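Side-chain contacts in dihydrodipicolinate synthase (PDB 1XKY), which probably catalyses the condensation of pyruvate with aspartate semialdehyde, the first step committed to lysine biosynthesis in bacteria: residues A[263-268]-A[287-292]; A[247-252]-A[293-298]. All coordinates share one frame; numbering follows the deposited sequence.

Interaction 1 (A[263-268]-A[287-292])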
loop_
_atom_site.group_PDB
_atom_site.type_symbol
_atom_site.label_atom_id
_atom_site.label_comp_id
_atom_site.label_asym_id
_atom_site.label_seq_id
_atom_site.Cartn_x
_atom_site.Cartn_y
_atom_site.Cartn_z
ATOM N N VAL A 263 3.595 -23.749 11.694
ATOM C CA VAL A 263 4.084 -24.982 11.068
ATOM C C VAL A 263 4.758 -25.920 12.078
ATOM O O VAL A 263 4.543 -27.136 12.027
ATOM C CB VAL A 263 4.966 -24.715 9.797
ATOM C CG1 VAL A 263 6.326 -24.155 10.148
ATOM C CG2 VAL A 263 5.100 -26.000 8.968
ATOM N N LYS A 264 5.519 -25.358 13.021
ATOM C CA LYS A 264 6.057 -26.140 14.140
ATOM C C LYS A 264 4.963 -26.819 14.958
ATOM O O LYS A 264 5.099 -27.972 15.335
ATOM C CB LYS A 264 6.902 -25.272 15.081
ATOM C CG LYS A 264 8.258 -24.915 14.537
ATOM C CD LYS A 264 9.192 -24.464 15.648
ATOM C CE LYS A 264 10.632 -24.565 15.225
ATOM N NZ LYS A 264 11.559 -24.018 16.254
ATOM N N THR A 265 3.889 -26.085 15.229
ATOM C CA THR A 265 2.767 -26.607 15.997
ATOM C C THR A 265 2.030 -27.687 15.207
ATOM O O THR A 265 1.679 -28.712 15.763
ATOM C CB THR A 265 1.795 -25.471 16.403
ATOM O OG1 THR A 265 2.544 -24.375 16.952
ATOM C CG2 THR A 265 0.768 -25.958 17.419
ATOM N N ALA A 266 1.820 -27.457 13.910
ATOM C CA ALA A 266 1.212 -28.455 13.010
ATOM C C ALA A 266 2.038 -29.754 12.921
ATOM O O ALA A 266 1.482 -30.860 12.893
ATOM C CB ALA A 266 1.002 -27.854 11.620
ATOM N N LEU A 267 3.361 -29.612 12.902
ATOM C CA LEU A 267 4.264 -30.760 12.949
ATOM C C LEU A 267 4.069 -31.565 14.241
ATOM O O LEU A 267 3.969 -32.794 14.209
ATOM C CB LEU A 267 5.721 -30.299 12.808
ATOM C CG LEU A 267 6.189 -30.084 11.363
ATOM C CD1 LEU A 267 7.480 -29.286 11.304
ATOM C CD2 LEU A 267 6.347 -31.435 10.663
ATOM N N GLN A 268 4.015 -30.866 15.373
ATOM C CA GLN A 268 3.702 -31.494 16.657
ATOM C C GLN A 268 2.346 -32.213 16.611
ATOM O O GLN A 268 2.226 -33.330 17.108
ATOM C CB GLN A 268 3.757 -30.453 17.784
ATOM C CG GLN A 268 3.301 -30.941 19.155
ATOM C CD GLN A 268 1.867 -30.538 19.471
ATOM O OE1 GLN A 268 1.519 -29.345 19.446
ATOM N NE2 GLN A 268 1.027 -31.525 19.775
ATOM N N GLU A 287 -6.392 -20.600 21.465
ATOM C CA GLU A 287 -7.351 -20.230 20.421
ATOM C C GLU A 287 -6.741 -20.389 19.022
ATOM O O GLU A 287 -7.378 -20.938 18.119
ATOM C CB GLU A 287 -7.845 -18.789 20.633
ATOM C CG GLU A 287 -8.693 -18.589 21.905
ATOM C CD GLU A 287 -7.892 -18.537 23.217
ATOM O OE1 GLU A 287 -6.641 -18.415 23.195
ATOM O OE2 GLU A 287 -8.530 -18.617 24.290
ATOM N N GLU A 288 -5.507 -19.914 18.859
ATOM C CA GLU A 288 -4.764 -20.090 17.599
ATOM C C GLU A 288 -4.519 -21.567 17.282
ATOM O O GLU A 288 -4.597 -21.982 16.129
ATOM C CB GLU A 288 -3.433 -19.335 17.654
ATOM C CG GLU A 288 -3.597 -17.836 17.627
ATOM C CD GLU A 288 -2.326 -17.086 17.937
ATOM O OE1 GLU A 288 -1.510 -17.567 18.770
ATOM O OE2 GLU A 288 -2.159 -15.996 17.355
ATOM N N ARG A 289 -4.238 -22.347 18.319
ATOM C CA ARG A 289 -4.017 -23.788 18.196
ATOM C C ARG A 289 -5.276 -24.523 17.716
ATOM O O ARG A 289 -5.211 -25.348 16.808
ATOM C CB ARG A 289 -3.554 -24.354 19.544
ATOM C CG ARG A 289 -2.936 -25.729 19.474
ATOM C CD ARG A 289 -2.952 -26.411 20.826
ATOM N NE ARG A 289 -4.326 -26.722 21.229
ATOM C CZ ARG A 289 -5.046 -27.752 20.779
ATOM N NH1 ARG A 289 -4.546 -28.613 19.895
ATOM N NH2 ARG A 289 -6.288 -27.920 21.214
ATOM N N VAL A 290 -6.415 -24.218 18.336
ATOM C CA VAL A 290 -7.713 -24.770 17.925
ATOM C C VAL A 290 -8.060 -24.393 16.471
ATOM O O VAL A 290 -8.542 -25.224 15.699
ATOM C CB VAL A 290 -8.844 -24.311 18.894
ATOM C CG1 VAL A 290 -10.226 -24.636 18.334
ATOM C CG2 VAL A 290 -8.674 -24.964 20.263
ATOM N N THR A 291 -7.806 -23.146 16.099
ATOM C CA THR A 291 -8.031 -22.697 14.723
ATOM C C THR A 291 -7.172 -23.475 13.707
ATOM O O THR A 291 -7.671 -23.931 12.674
ATOM C CB THR A 291 -7.776 -21.173 14.600
ATOM O OG1 THR A 291 -8.671 -20.472 15.478
ATOM C CG2 THR A 291 -7.991 -20.683 13.172
ATOM N N LEU A 292 -5.886 -23.618 14.010
ATOM C CA LEU A 292 -4.965 -24.379 13.164
ATOM C C LEU A 292 -5.376 -25.849 13.097
ATOM O O LEU A 292 -5.357 -26.453 12.029
ATOM C CB LEU A 292 -3.534 -24.257 13.692
ATOM C CG LEU A 292 -2.448 -25.118 13.034
ATOM C CD1 LEU A 292 -2.349 -24.809 11.540
ATOM C CD2 LEU A 292 -1.115 -24.885 13.730
#
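L292 meets the helix 261-269 with one methyl branch, CD2, which lies 4.0 Å from CB of T265 and 3.9 Å from the backbone N of A266. The branch therefore rests on the helix backbone as much as on side chains; the nearest side-chain carbon of A266, CB, is 4.2 Å from L292 CD2. Its reach follows from the first torsion, which sets CG trans to the backbone N (chi1 173°) and extends the isobutyl group across the gap. T265 presents its carbon side: CG2 lies 4.2 Å from CG of R289, so the aliphatic base of the arginine adds a second touch one helical turn before L292. The hydroxyl of T265 is turned back to its own helix and hydrogen-bonded to the carbonyl of T261, while the R289 guanidinium is salt-bridged to E286. Both polar ends have partners in their own helices, and no hydrogen bond crosses the contact; only 152 Å² is buried. The axes of the two helical segments come within 10.7 Å and cross at -65°, a wide separation bridged chiefly by leucine. Such apolar helix-helix packing is found here in the C-terminal helices that follow the TIM barrel of this family.

Interaction 2 (A[247-252]-A[293-298])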
loop_
_atom_site.group_PDB
_atom_site.type_symbol
_atom_site.label_atom_id
_atom_site.label_comp_id
_atom_site.label_asym_id
_atom_site.label_seq_id
_atom_site.Cartn_x
_atom_site.Cartn_y
_atom_site.Cartn_z
ATOM N N LEU A 247 -3.531 -26.686 -1.094
ATOM C CA LEU A 247 -2.259 -26.035 -0.787
ATOM C C LEU A 247 -2.477 -24.605 -0.282
ATOM O O LEU A 247 -1.929 -24.216 0.754
ATOM C CB LEU A 247 -1.347 -26.052 -2.020
ATOM C CG LEU A 247 0.028 -25.373 -1.933
ATOM C CD1 LEU A 247 0.826 -25.868 -0.741
ATOM C CD2 LEU A 247 0.780 -25.627 -3.225
ATOM N N VAL A 248 -3.312 -23.852 -0.992
ATOM C CA VAL A 248 -3.625 -22.460 -0.639
ATOM C C VAL A 248 -4.270 -22.376 0.743
ATOM O O VAL A 248 -3.894 -21.541 1.566
ATOM C CB VAL A 248 -4.571 -21.804 -1.689
ATOM C CG1 VAL A 248 -5.078 -20.443 -1.204
ATOM C CG2 VAL A 248 -3.865 -21.658 -3.031
ATOM N N ARG A 249 -5.232 -23.254 0.980
ATOM C CA ARG A 249 -5.962 -23.316 2.242
ATOM C C ARG A 249 -5.013 -23.642 3.395
ATOM O O ARG A 249 -4.974 -22.940 4.412
ATOM C CB ARG A 249 -7.038 -24.395 2.132
ATOM C CG ARG A 249 -8.154 -24.292 3.122
ATOM C CD ARG A 249 -9.421 -24.919 2.542
ATOM N NE ARG A 249 -9.233 -26.323 2.175
ATOM C CZ ARG A 249 -9.161 -27.319 3.054
ATOM N NH1 ARG A 249 -9.233 -27.079 4.359
ATOM N NH2 ARG A 249 -9.002 -28.565 2.633
ATOM N N VAL A 250 -4.245 -24.714 3.226
ATOM C CA VAL A 250 -3.290 -25.142 4.246
ATOM C C VAL A 250 -2.240 -24.057 4.517
ATOM O O VAL A 250 -1.933 -23.745 5.680
ATOM C CB VAL A 250 -2.630 -26.487 3.854
ATOM C CG1 VAL A 250 -1.409 -26.802 4.738
ATOM C CG2 VAL A 250 -3.668 -27.608 3.932
ATOM N N THR A 251 -1.713 -23.470 3.450
ATOM C CA THR A 251 -0.693 -22.439 3.580
ATOM C C THR A 251 -1.199 -21.219 4.341
ATOM O O THR A 251 -0.531 -20.740 5.257
ATOM C CB THR A 251 -0.134 -22.017 2.210
ATOM O OG1 THR A 251 0.444 -23.163 1.575
ATOM C CG2 THR A 251 0.942 -20.965 2.385
ATOM N N ASP A 252 -2.385 -20.736 3.987
ATOM C CA ASP A 252 -2.978 -19.597 4.691
ATOM C C ASP A 252 -3.036 -19.827 6.209
ATOM O O ASP A 252 -2.739 -18.919 6.988
ATOM C CB ASP A 252 -4.380 -19.285 4.149
ATOM C CG ASP A 252 -4.350 -18.599 2.794
ATOM O OD1 ASP A 252 -3.259 -18.169 2.342
ATOM O OD2 ASP A 252 -5.432 -18.486 2.172
ATOM N N GLN A 293 -5.744 -26.409 14.249
ATOM C CA GLN A 293 -6.130 -27.816 14.348
ATOM C C GLN A 293 -7.298 -28.140 13.419
ATOM O O GLN A 293 -7.324 -29.190 12.784
ATOM C CB GLN A 293 -6.512 -28.161 15.791
ATOM C CG GLN A 293 -6.709 -29.648 16.056
ATOM C CD GLN A 293 -7.141 -29.924 17.485
ATOM O OE1 GLN A 293 -8.081 -29.302 18.003
ATOM N NE2 GLN A 293 -6.458 -30.858 18.134
ATOM N N SER A 294 -8.254 -27.223 13.334
ATOM C CA SER A 294 -9.443 -27.455 12.526
ATOM C C SER A 294 -9.118 -27.462 11.032
ATOM O O SER A 294 -9.743 -28.200 10.278
ATOM C CB SER A 294 -10.541 -26.451 12.871
ATOM O OG SER A 294 -11.164 -26.831 14.097
ATOM N N VAL A 295 -8.127 -26.682 10.610
ATOM C CA VAL A 295 -7.688 -26.723 9.212
ATOM C C VAL A 295 -6.888 -28.008 8.951
ATOM O O VAL A 295 -7.153 -28.724 7.985
ATOM C CB VAL A 295 -6.863 -25.477 8.799
ATOM C CG1 VAL A 295 -6.491 -25.551 7.314
ATOM C CG2 VAL A 295 -7.643 -24.200 9.078
ATOM N N MET A 296 -5.940 -28.313 9.833
ATOM C CA MET A 296 -5.138 -29.535 9.708
ATOM C C MET A 296 -6.006 -30.793 9.638
ATOM O O MET A 296 -5.717 -31.719 8.866
ATOM C CB MET A 296 -4.152 -29.654 10.878
ATOM C CG MET A 296 -3.011 -28.633 10.858
ATOM S SD MET A 296 -2.065 -28.600 9.311
ATOM C CE MET A 296 -1.335 -30.245 9.265
ATOM N N GLN A 297 -7.067 -30.821 10.445
ATOM C CA GLN A 297 -7.996 -31.957 10.480
ATOM C C GLN A 297 -8.844 -32.085 9.208
ATOM O O GLN A 297 -9.360 -33.163 8.919
ATOM C CB GLN A 297 -8.882 -31.897 11.736
ATOM C CG GLN A 297 -8.118 -32.306 12.990
ATOM C CD GLN A 297 -8.893 -32.143 14.303
ATOM O OE1 GLN A 297 -8.415 -32.570 15.357
ATOM N NE2 GLN A 297 -10.078 -31.527 14.247
ATOM N N SER A 298 -8.964 -31.002 8.443
ATOM C CA SER A 298 -9.665 -31.033 7.154
ATOM C C SER A 298 -8.808 -31.522 5.967
ATOM O O SER A 298 -9.325 -31.645 4.861
ATOM C CB SER A 298 -10.239 -29.655 6.826
ATOM O OG SER A 298 -9.219 -28.724 6.537
#
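R249 reaches across from helix 237-253 to S298, joining that helix to segment 293-298 in the C-terminal helical region that follows the last barrel strand of this TIM-barrel enzyme. The link is one hydrogen bond, from NH1 of R249 to OG of S298 at 2.7 Å, with an N-H...O angle of 160°. The serine oxygen lies essentially in the guanidinium plane, so it is approached at the edge of the flat group, by a nearly straight N-H. Two torsions account for this placement: chi1 of -160° carries CG away from the backbone N and out toward the second segment, and a bend at chi3 (58°) then turns the end of the chain. S298 O also lies at the guanidinium edge, but 3.8 Å from R249 NH2, too far to count as a bond.

Beneath the arginine, V295 supplies the apolar part of the contact. Its CG1 methyl is 4.2 Å from the carbonyl O of R249 and also approaches CA of V250; the same methyl lies obliquely to the guanidinium, 4.3 Å from NH1. The CA atoms of V250 and V295 are 6.8 Å apart, the nearest such pair between the segments, which brings this methyl close to the backbone of helix 237-253. R249 additionally packs on E186 of a second subunit, placing this side of the contact next to a subunit boundary.

The S298 hydroxyl both accepts from R249 and donates to its own chain. Its first torsion seats OG between the backbone N and the carbonyl carbon, where it meets both R249 NH1 and V295 O. V295 O takes two donors, S298 N and S298 OG, and the hydroxyl approaches it in the carbonyl plane, on a lone pair, with OG a short 2.5 Å from V295 O.

Interactions 1 and 2 share helix 286-297: residues 287-292 of its first part pack on helix 261-269, and the residues that follow, 293-298, meet helix 237-253. Their centres lie 10 Å apart, on the same side of the chain's centre, and they touch directly where A266 CB packs 3.9 Å from M296 SD. Along the chain the order is 247-252, 263-268, 287-292, 293-298, so interaction 1 is nested inside the loop that interaction 2 closes. The final helix thus contacts both earlier helices in turn, tying together three C-terminal helices that all follow the last strand of the eight-stranded barrel, strand 212-215.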